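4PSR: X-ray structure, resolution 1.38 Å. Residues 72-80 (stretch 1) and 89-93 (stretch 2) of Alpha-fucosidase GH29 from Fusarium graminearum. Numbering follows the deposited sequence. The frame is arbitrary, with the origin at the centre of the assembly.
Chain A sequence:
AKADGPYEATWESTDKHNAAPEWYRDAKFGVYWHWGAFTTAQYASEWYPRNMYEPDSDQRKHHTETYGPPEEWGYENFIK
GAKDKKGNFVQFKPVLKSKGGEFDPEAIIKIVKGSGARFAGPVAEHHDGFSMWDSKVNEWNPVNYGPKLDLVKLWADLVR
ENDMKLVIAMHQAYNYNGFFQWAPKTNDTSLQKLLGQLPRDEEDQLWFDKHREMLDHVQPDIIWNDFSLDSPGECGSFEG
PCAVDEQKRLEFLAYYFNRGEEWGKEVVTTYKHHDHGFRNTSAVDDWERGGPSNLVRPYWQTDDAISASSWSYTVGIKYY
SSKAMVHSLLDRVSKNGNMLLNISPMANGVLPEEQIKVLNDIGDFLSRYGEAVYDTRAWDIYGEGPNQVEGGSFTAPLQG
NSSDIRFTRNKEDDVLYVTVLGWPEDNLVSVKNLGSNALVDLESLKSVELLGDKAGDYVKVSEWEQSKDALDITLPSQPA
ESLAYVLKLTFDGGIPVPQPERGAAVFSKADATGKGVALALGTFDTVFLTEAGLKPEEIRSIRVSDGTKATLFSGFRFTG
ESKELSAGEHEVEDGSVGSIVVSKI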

# COMPACT_ATOMS: atom_id res chain seq x y z
N GLU A 72 25.85 -15.49 24.15
CA GLU A 72 26.21 -14.69 25.33
C GLU A 72 25.64 -13.26 25.25
O GLU A 72 25.17 -12.72 26.25
CB GLU A 72 27.73 -14.62 25.49
CG GLU A 72 28.43 -16.01 25.59
CD GLU A 72 29.95 -15.91 25.65
OE1 GLU A 72 30.60 -16.94 25.88
OE2 GLU A 72 30.49 -14.79 25.46
N TRP A 73 25.68 -12.65 24.06
CA TRP A 73 25.24 -11.27 23.84
C TRP A 73 23.99 -11.37 22.97
O TRP A 73 24.05 -11.21 21.74
CB TRP A 73 26.34 -10.48 23.14
CG TRP A 73 26.42 -8.99 23.41
CD1 TRP A 73 27.36 -8.37 24.16
CD2 TRP A 73 25.53 -7.95 22.94
NE1 TRP A 73 27.16 -7.02 24.17
CE2 TRP A 73 26.04 -6.73 23.43
CE3 TRP A 73 24.38 -7.93 22.13
CZ2 TRP A 73 25.43 -5.50 23.16
CZ3 TRP A 73 23.78 -6.69 21.87
CH2 TRP A 73 24.31 -5.50 22.37
N GLY A 74 22.87 -11.69 23.60
CA GLY A 74 21.64 -11.93 22.88
C GLY A 74 20.93 -10.65 22.46
O GLY A 74 21.30 -9.53 22.86
N TYR A 75 19.90 -10.82 21.65
CA TYR A 75 19.17 -9.66 21.12
C TYR A 75 18.62 -8.77 22.24
O TYR A 75 18.59 -7.54 22.12
CB TYR A 75 18.03 -10.12 20.20
CG TYR A 75 17.26 -8.93 19.65
CD1 TYR A 75 17.88 -8.02 18.82
CD2 TYR A 75 15.95 -8.69 20.01
CE1 TYR A 75 17.22 -6.90 18.37
CE2 TYR A 75 15.26 -7.58 19.53
CZ TYR A 75 15.91 -6.70 18.73
OH TYR A 75 15.31 -5.57 18.20
N GLU A 76 18.23 -9.38 23.35
CA GLU A 76 17.68 -8.63 24.46
C GLU A 76 18.65 -7.56 24.98
O GLU A 76 18.22 -6.55 25.55
CB GLU A 76 17.23 -9.56 25.59
CG GLU A 76 18.34 -10.34 26.30
CD GLU A 76 18.79 -11.64 25.62
OE1 GLU A 76 18.44 -11.94 24.46
OE2 GLU A 76 19.56 -12.39 26.29
N ASN A 77 19.96 -7.74 24.77
CA ASN A 77 20.92 -6.72 25.18
C ASN A 77 20.74 -5.37 24.45
O ASN A 77 21.15 -4.32 24.98
CB ASN A 77 22.36 -7.18 24.97
CG ASN A 77 22.85 -8.17 26.02
OD1 ASN A 77 22.11 -8.61 26.90
ND2 ASN A 77 24.12 -8.54 25.90
N PHE A 78 20.24 -5.37 23.21
CA PHE A 78 19.99 -4.10 22.53
C PHE A 78 18.90 -3.28 23.24
O PHE A 78 18.91 -2.04 23.20
CB PHE A 78 19.59 -4.31 21.06
CG PHE A 78 20.71 -4.80 20.17
CD1 PHE A 78 21.78 -3.99 19.84
CD2 PHE A 78 20.65 -6.07 19.64
CE1 PHE A 78 22.78 -4.47 18.98
CE2 PHE A 78 21.63 -6.53 18.78
CZ PHE A 78 22.69 -5.74 18.47
N ILE A 79 17.97 -3.98 23.88
CA ILE A 79 16.85 -3.36 24.59
C ILE A 79 17.27 -2.97 26.01
O ILE A 79 17.01 -1.84 26.45
CB ILE A 79 15.65 -4.32 24.62
CG1 ILE A 79 15.13 -4.52 23.19
CG2 ILE A 79 14.54 -3.81 25.57
CD1 ILE A 79 14.23 -5.71 23.00
N LYS A 80 17.93 -3.88 26.72
CA LYS A 80 18.31 -3.62 28.12
C LYS A 80 19.66 -2.92 28.28
O LYS A 80 19.94 -2.35 29.35
CB LYS A 80 18.27 -4.93 28.91
CG LYS A 80 16.84 -5.39 29.15
CD LYS A 80 16.75 -6.65 30.00
CE LYS A 80 15.30 -6.89 30.41
NZ LYS A 80 15.19 -8.06 31.34
N PHE A 89 28.99 1.40 25.43
CA PHE A 89 27.64 1.04 25.84
C PHE A 89 26.67 1.16 24.65
O PHE A 89 26.64 2.20 23.98
CB PHE A 89 27.17 1.93 26.99
CG PHE A 89 25.82 1.57 27.51
CD1 PHE A 89 25.64 0.52 28.37
CD2 PHE A 89 24.72 2.30 27.09
CE1 PHE A 89 24.36 0.22 28.83
CE2 PHE A 89 23.46 2.01 27.54
CZ PHE A 89 23.29 0.99 28.40
N VAL A 90 25.94 0.09 24.39
CA VAL A 90 25.01 -0.02 23.26
C VAL A 90 23.61 -0.22 23.78
O VAL A 90 23.36 -1.09 24.61
CB VAL A 90 25.42 -1.19 22.33
CG1 VAL A 90 24.36 -1.43 21.25
CG2 VAL A 90 26.78 -0.92 21.70
N GLN A 91 22.67 0.60 23.30
CA GLN A 91 21.25 0.44 23.67
C GLN A 91 20.37 1.24 22.74
O GLN A 91 20.73 2.34 22.33
CB GLN A 91 21.01 0.90 25.12
CG GLN A 91 19.68 0.48 25.69
CD GLN A 91 19.47 0.87 27.13
OE1 GLN A 91 20.14 1.80 27.62
NE2 GLN A 91 18.57 0.20 27.81
N PHE A 92 19.20 0.72 22.44
CA PHE A 92 18.16 1.52 21.80
C PHE A 92 17.68 2.53 22.86
O PHE A 92 16.99 2.15 23.83
CB PHE A 92 16.98 0.65 21.32
CG PHE A 92 15.89 1.46 20.67
CD1 PHE A 92 16.12 2.11 19.48
CD2 PHE A 92 14.64 1.56 21.26
CE1 PHE A 92 15.11 2.88 18.87
CE2 PHE A 92 13.64 2.31 20.66
CZ PHE A 92 13.88 2.97 19.47
N LYS A 93 18.05 3.78 22.68
CA LYS A 93 17.82 4.81 23.71
C LYS A 93 17.81 6.20 23.08
O LYS A 93 18.69 7.03 23.33
CB LYS A 93 18.87 4.71 24.82
CG LYS A 93 18.56 5.55 26.05
CD LYS A 93 19.51 5.21 27.18
CE LYS A 93 19.33 6.14 28.36
NZ LYS A 93 20.26 5.78 29.47
O HOH W 1 15.45 -0.11 24.57

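The contact is built around two backbone carbonyls of the first stretch, Phe78 O and Ile79 O, that accept hydrogen bonds from the second. Phe92 N donates to Phe78 O at 2.9 Å with an N-H...O angle of 172°, a nearly straight backbone bond, in keeping with a register that puts Phe78 CA 4.8 Å from Gln91 CA. The same oxygen takes a CA-H...O contact from Gln91, Phe78 O to Gln91 CA being 3.4 Å.

One residue along, the donor is a side chain. Gln91 leaves its backbone sideways, but with chi1 and chi2 both t it extends far enough for NE2 to reach Ile79 O, at 2.9 Å and 175°. Lys80 O also lies 3.3 Å from Gln91 NE2, yet the angle is poor and this is no hydrogen bond; proximity alone does not satisfy an acceptor. Ile79 O has a second donor in a water, 3.0 Å from water O, and that water also donates to Phe92 O, 2.8 Å from water O. Both of its hydrogens are thereby spent on bridging the two backbones.

Within the first stretch, Lys80 N donates to Glu76 O at 2.9 Å, while the bond from Ile79 N to Glu76 O, at 3.1 Å, is weak.

Beside this polar seam sits a small apolar patch. Val90 points toward the first stretch, and its CG1 lies 3.9 Å from Phe78 CD1 and 4.2 Å from Trp73 CH2, meeting the indole at its edge, near the ring plane. Trp73 NE1 is hydrogen-bonded elsewhere in the structure, so the ring's polar atom is satisfied. The rule to read here is economical: two straight bonds and a shared water serve Phe78 O, Ile79 O and Phe92 O.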